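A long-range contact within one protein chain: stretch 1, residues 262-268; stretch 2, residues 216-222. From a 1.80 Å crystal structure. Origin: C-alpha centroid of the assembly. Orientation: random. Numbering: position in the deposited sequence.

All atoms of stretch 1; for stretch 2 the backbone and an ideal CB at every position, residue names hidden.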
ATOM      1  N   TRP A 262     -18.093  18.617 -25.573  1.00 20.85           N
ATOM      2  CA  TRP A 262     -19.129  17.667 -25.142  1.00 23.07           C
ATOM      3  C   TRP A 262     -18.476  16.356 -24.690  1.00 22.80           C
ATOM      4  O   TRP A 262     -19.163  15.340 -24.510  1.00 23.96           O
ATOM      5  CB  TRP A 262     -20.182  17.456 -26.254  1.00 20.59           C
ATOM      6  CG  TRP A 262     -20.883  18.744 -26.564  1.00 21.27           C
ATOM      7  CD1 TRP A 262     -21.358  19.677 -25.661  1.00 22.49           C
ATOM      8  CD2 TRP A 262     -21.171  19.256 -27.857  1.00 24.39           C
ATOM      9  NE1 TRP A 262     -21.892  20.737 -26.334  1.00 25.25           N
ATOM     10  CE2 TRP A 262     -21.800  20.509 -27.681  1.00 24.13           C
ATOM     11  CE3 TRP A 262     -20.918  18.784 -29.163  1.00 23.03           C
ATOM     12  CZ2 TRP A 262     -22.227  21.311 -28.751  1.00 26.62           C
ATOM     13  CZ3 TRP A 262     -21.342  19.589 -30.232  1.00 24.54           C
ATOM     14  CH2 TRP A 262     -21.996  20.836 -30.013  1.00 26.57           C
ATOM     15  N   PHE A 263     -17.173  16.394 -24.392  1.00 18.51           N
ATOM     16  CA  PHE A 263     -16.477  15.161 -23.949  1.00 18.67           C
ATOM     17  C   PHE A 263     -16.323  15.132 -22.435  1.00 19.93           C
ATOM     18  O   PHE A 263     -15.263  14.801 -21.935  1.00 22.17           O
ATOM     19  CB  PHE A 263     -15.106  15.029 -24.613  1.00 18.97           C
ATOM     20  CG  PHE A 263     -14.806  13.600 -25.057  1.00 19.92           C
ATOM     21  CD1 PHE A 263     -14.929  12.547 -24.157  1.00 18.70           C
ATOM     22  CD2 PHE A 263     -14.425  13.319 -26.368  1.00 20.98           C
ATOM     23  CE1 PHE A 263     -14.699  11.194 -24.558  1.00 19.17           C
ATOM     24  CE2 PHE A 263     -14.201  11.995 -26.790  1.00 21.00           C
ATOM     25  CZ  PHE A 263     -14.302  10.924 -25.880  1.00 19.37           C
ATOM     26  N   ASN A 264     -17.383  15.504 -21.721  1.00 22.39           N
ATOM     27  CA  ASN A 264     -17.442  15.307 -20.262  1.00 24.00           C
ATOM     28  C   ASN A 264     -17.940  13.864 -20.001  1.00 20.59           C
ATOM     29  O   ASN A 264     -17.954  13.026 -20.912  1.00 20.19           O
ATOM     30  CB  ASN A 264     -18.365  16.331 -19.554  1.00 25.95           C
ATOM     31  CG  ASN A 264     -19.846  16.143 -19.921  1.00 26.58           C
ATOM     32  OD1 ASN A 264     -20.199  15.417 -20.875  1.00 26.64           O
ATOM     33  ND2 ASN A 264     -20.725  16.806 -19.179  1.00 26.50           N
ATOM     34  N   TYR A 265     -18.371  13.593 -18.771  1.00 21.77           N
ATOM     35  CA  TYR A 265     -18.782  12.232 -18.406  1.00 21.01           C
ATOM     36  C   TYR A 265     -19.949  11.697 -19.256  1.00 21.94           C
ATOM     37  O   TYR A 265     -20.136  10.501 -19.328  1.00 21.55           O
ATOM     38  CB  TYR A 265     -19.120  12.176 -16.876  1.00 20.29           C
ATOM     39  CG  TYR A 265     -20.418  12.875 -16.546  1.00 21.28           C
ATOM     40  CD1 TYR A 265     -21.619  12.185 -16.625  1.00 22.94           C
ATOM     41  CD2 TYR A 265     -20.468  14.265 -16.257  1.00 25.21           C
ATOM     42  CE1 TYR A 265     -22.838  12.812 -16.355  1.00 27.93           C
ATOM     43  CE2 TYR A 265     -21.711  14.898 -15.995  1.00 29.58           C
ATOM     44  CZ  TYR A 265     -22.867  14.146 -16.064  1.00 30.64           C
ATOM     45  OH  TYR A 265     -24.081  14.719 -15.816  1.00 33.60           O
ATOM     46  N   GLU A 266     -20.752  12.579 -19.874  1.00 21.20           N
ATOM     47  CA  GLU A 266     -21.933  12.140 -20.577  1.00 21.01           C
ATOM     48  C   GLU A 266     -21.605  11.441 -21.881  1.00 22.27           C
ATOM     49  O   GLU A 266     -22.418  10.643 -22.398  1.00 21.38           O
ATOM     50  CB  GLU A 266     -22.869  13.335 -20.885  1.00 25.24           C
ATOM     51  CG  GLU A 266     -23.365  14.011 -19.631  1.00 26.69           C
ATOM     52  CD  GLU A 266     -24.246  15.192 -19.988  1.00 35.23           C
ATOM     53  OE1 GLU A 266     -25.451  14.963 -20.278  1.00 42.86           O
ATOM     54  OE2 GLU A 266     -23.747  16.330 -19.965  1.00 31.94           O
ATOM     55  N   TRP A 267     -20.422  11.716 -22.408  1.00 19.33           N
ATOM     56  CA  TRP A 267     -20.047  11.151 -23.713  1.00 19.79           C
ATOM     57  C   TRP A 267     -20.131   9.619 -23.661  1.00 19.32           C
ATOM     58  O   TRP A 267     -19.708   8.983 -22.693  1.00 20.72           O
ATOM     59  CB  TRP A 267     -18.634  11.569 -24.118  1.00 21.09           C
ATOM     60  CG  TRP A 267     -18.231  11.082 -25.513  1.00 18.99           C
ATOM     61  CD1 TRP A 267     -18.393  11.790 -26.685  1.00 22.55           C
ATOM     62  CD2 TRP A 267     -17.655   9.824 -25.872  1.00 18.99           C
ATOM     63  NE1 TRP A 267     -17.923  11.035 -27.753  1.00 23.22           N
ATOM     64  CE2 TRP A 267     -17.456   9.832 -27.274  1.00 21.85           C
ATOM     65  CE3 TRP A 267     -17.241   8.697 -25.129  1.00 18.03           C
ATOM     66  CZ2 TRP A 267     -16.874   8.743 -27.975  1.00 21.38           C
ATOM     67  CZ3 TRP A 267     -16.643   7.590 -25.830  1.00 19.37           C
ATOM     68  CH2 TRP A 267     -16.461   7.637 -27.226  1.00 19.57           C
ATOM     69  N   LYS A 268     -20.685   9.010 -24.698  1.00 15.92           N
ATOM     70  CA  LYS A 268     -20.675   7.565 -24.762  1.00 17.32           C
ATOM     71  C   LYS A 268     -20.490   7.125 -26.217  1.00 21.28           C
ATOM     72  O   LYS A 268     -21.034   7.772 -27.095  1.00 21.19           O
ATOM     73  CB  LYS A 268     -22.009   7.033 -24.179  1.00 21.32           C
ATOM     74  CG  LYS A 268     -22.104   5.497 -24.283  1.00 21.76           C
ATOM     75  CD  LYS A 268     -23.313   4.923 -23.512  1.00 26.97           C
ATOM     76  CE  LYS A 268     -23.624   3.427 -23.920  1.00 32.41           C
ATOM     77  NZ  LYS A 268     -24.921   2.952 -23.316  1.00 33.94           N
ATOM     78  N   UNK A 216     -24.116   8.241  -8.590  1.00 35.89           N
ATOM     79  CA  UNK A 216     -25.064   8.936  -9.461  1.00 39.37           C
ATOM     80  C   UNK A 216     -24.581   8.951 -10.926  1.00 33.93           C
ATOM     81  O   UNK A 216     -25.350   8.675 -11.837  1.00 33.84           O
ATOM     82  CB  UNK A 216     -25.276  10.367  -8.963  1.00 39.37           C
ATOM     83  N   UNK A 217     -23.303   9.241 -11.129  1.00 29.88           N
ATOM     84  CA  UNK A 217     -22.752   9.320 -12.491  1.00 29.09           C
ATOM     85  C   UNK A 217     -21.900   8.107 -12.818  1.00 29.01           C
ATOM     86  O   UNK A 217     -21.416   7.417 -11.908  1.00 29.79           O
ATOM     87  CB  UNK A 217     -21.921  10.593 -12.659  1.00 29.09           C
ATOM     88  N   UNK A 218     -21.684   7.873 -14.108  1.00 23.10           N
ATOM     89  CA  UNK A 218     -20.737   6.852 -14.552  1.00 21.26           C
ATOM     90  C   UNK A 218     -19.287   7.214 -14.138  1.00 25.00           C
ATOM     91  O   UNK A 218     -18.938   8.407 -14.044  1.00 25.05           O
ATOM     92  CB  UNK A 218     -20.829   6.682 -16.070  1.00 21.26           C
ATOM     93  N   UNK A 219     -18.455   6.204 -13.872  1.00 27.02           N
ATOM     94  CA  UNK A 219     -17.118   6.472 -13.344  1.00 25.02           C
ATOM     95  C   UNK A 219     -16.081   6.532 -14.454  1.00 21.10           C
ATOM     96  O   UNK A 219     -14.946   7.055 -14.266  1.00 21.26           O
ATOM     97  CB  UNK A 219     -16.725   5.402 -12.323  1.00 25.02           C
ATOM     98  N   UNK A 220     -16.473   6.015 -15.630  1.00 19.44           N
ATOM     99  CA  UNK A 220     -15.640   5.919 -16.843  1.00 19.86           C
ATOM    100  C   UNK A 220     -16.518   6.158 -18.062  1.00 19.51           C
ATOM    101  O   UNK A 220     -17.720   5.985 -17.967  1.00 19.84           O
ATOM    102  CB  UNK A 220     -14.947   4.558 -16.937  1.00 19.86           C
ATOM    103  N   UNK A 221     -15.901   6.480 -19.199  1.00 17.13           N
ATOM    104  CA  UNK A 221     -16.608   6.466 -20.467  1.00 17.46           C
ATOM    105  C   UNK A 221     -16.909   5.041 -20.876  1.00 19.98           C
ATOM    106  O   UNK A 221     -17.940   4.749 -21.495  1.00 19.28           O
ATOM    107  CB  UNK A 221     -15.796   7.176 -21.552  1.00 17.46           C
ATOM    108  N   UNK A 222     -15.978   4.165 -20.552  1.00 18.07           N
ATOM    109  CA  UNK A 222     -16.114   2.783 -20.990  1.00 19.00           C
ATOM    110  C   UNK A 222     -15.166   1.907 -20.159  1.00 19.03           C
ATOM    111  O   UNK A 222     -14.079   2.333 -19.765  1.00 17.22           O
ATOM    112  CB  UNK A 222     -15.818   2.651 -22.485  1.00 19.00           C
TER

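Stretch 1 contains a type I beta turn from N264 to W267, closed by the backbone bond from W267 N to N264 O at 3.2 Å. The stretch offers stretch 2 two carbonyl oxygens, N264 O and Y265 O, and the rings of F263, Y265 and W267.

Position 216 has nothing of stretch 1 within 5.5 Å of its ideal CB, so the contact asks little of it, and a long polar residue would do as well as a short one. It is R216, whose NH2 stays 5.0 Å from Y265 OH, its nearest approach to stretch 1.

At position 217 the CA-to-CB bond points toward stretch 1, and the ideal CB lies 4.3 Å from Y265 CD1. An aromatic ring so near favors an apolar group; leucine, isoleucine, methionine or valine could all be considered. The residue is L217. With chi1 m and chi2 t, it sets CD1 over one face of the Y265 ring, 3.9 Å from the centroid and only 7° off the normal, a CH-pi contact. Its other methyl, CD2, comes to 3.6 Å from Y265 CE1.

Position 218 points sideways, with its ideal CB 5.1 Å from Y265 O. A carbonyl at that range is beyond a hydroxyl on CB, but an amide, one atom longer, has the reach: asparagine is well sized, and glutamine is conceivable with a bent chain. N218, chi1 p, sends ND2 to Y265 O at 2.9 Å with an angle of 158°. The second amide hydrogen is used within its own stretch, where ND2 donates to the O of residue 220, also at 2.9 Å. OD1 sits at the edge of the Y265 ring, 3.4 Å from CD1.

Positions 219 and 220 direct CA-to-CB away from stretch 1, which sets no demand at either; anything from no side chain to a large one would be compatible with it. The residues are G219, which has none, and W220; the nearest side-chain atom of W220, CB, is still 8.2 Å from Y265 O.

Position 221 points sideways, yet its ideal CB is 4.1 Å from W267 CE3 and 5.1 Å from F263 CE1. N264 O lies 6.3 Å from this ideal CB, beyond the span of a short side chain, so a flat side chain with a donor at its far end fits; histidine is the natural choice, with glutamine possible. H221 donates from NE2 to N264 O at 2.8 Å and 168°, in line with its ring edge. The edges of F263 and W267 are turned toward the imidazole face, with planes at 79° and 88°.

Nothing of stretch 1 lies within 5.5 Å of the ideal CB at position 222, so this contact would accept many residues, with or without a side chain. It is G222.

Stretch 2 216-222: RLNGWHG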
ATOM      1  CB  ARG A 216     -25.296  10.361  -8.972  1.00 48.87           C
ATOM      2  CG  ARG A 216     -26.651  10.946  -9.403  1.00 61.19           C
ATOM      3  CD  ARG A 216     -26.861  12.388  -8.907  1.00 68.45           C
ATOM      4  NE  ARG A 216     -25.841  13.327  -9.403  1.00 71.28           N
ATOM      5  CZ  ARG A 216     -25.893  13.956 -10.579  1.00 71.85           C
ATOM      6  NH1 ARG A 216     -26.913  13.742 -11.412  1.00 72.90           N
ATOM      7  NH2 ARG A 216     -24.921  14.796 -10.925  1.00 70.37           N
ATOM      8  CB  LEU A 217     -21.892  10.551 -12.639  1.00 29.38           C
ATOM      9  CG  LEU A 217     -22.563  11.861 -12.202  1.00 33.25           C
ATOM     10  CD1 LEU A 217     -21.632  13.020 -12.474  1.00 31.57           C
ATOM     11  CD2 LEU A 217     -23.866  12.011 -12.977  1.00 33.92           C
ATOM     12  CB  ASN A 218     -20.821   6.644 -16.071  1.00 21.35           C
ATOM     13  CG  ASN A 218     -20.753   7.957 -16.859  1.00 24.38           C
ATOM     14  OD1 ASN A 218     -21.628   8.800 -16.707  1.00 24.63           O
ATOM     15  ND2 ASN A 218     -19.700   8.137 -17.682  1.00 20.61           N
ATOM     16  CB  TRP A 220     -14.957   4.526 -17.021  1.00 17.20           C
ATOM     17  CG  TRP A 220     -13.886   4.232 -15.953  1.00 19.52           C
ATOM     18  CD1 TRP A 220     -12.535   4.410 -16.095  1.00 20.85           C
ATOM     19  CD2 TRP A 220     -14.098   3.738 -14.638  1.00 21.34           C
ATOM     20  NE1 TRP A 220     -11.911   4.076 -14.943  1.00 20.28           N
ATOM     21  CE2 TRP A 220     -12.835   3.637 -14.031  1.00 22.96           C
ATOM     22  CE3 TRP A 220     -15.241   3.363 -13.900  1.00 24.01           C
ATOM     23  CZ2 TRP A 220     -12.669   3.216 -12.706  1.00 29.29           C
ATOM     24  CZ3 TRP A 220     -15.072   2.919 -12.571  1.00 28.81           C
ATOM     25  CH2 TRP A 220     -13.793   2.840 -12.000  1.00 28.87           C
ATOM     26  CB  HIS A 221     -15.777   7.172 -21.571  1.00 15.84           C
ATOM     27  CG  HIS A 221     -15.761   8.655 -21.390  1.00 16.39           C
ATOM     28  ND1 HIS A 221     -14.607   9.378 -21.227  1.00 17.42           N
ATOM     29  CD2 HIS A 221     -16.781   9.554 -21.318  1.00 17.01           C
ATOM     30  CE1 HIS A 221     -14.902  10.657 -21.093  1.00 17.31           C
ATOM     31  NE2 HIS A 221     -16.221  10.793 -21.120  1.00 19.25           N
TER
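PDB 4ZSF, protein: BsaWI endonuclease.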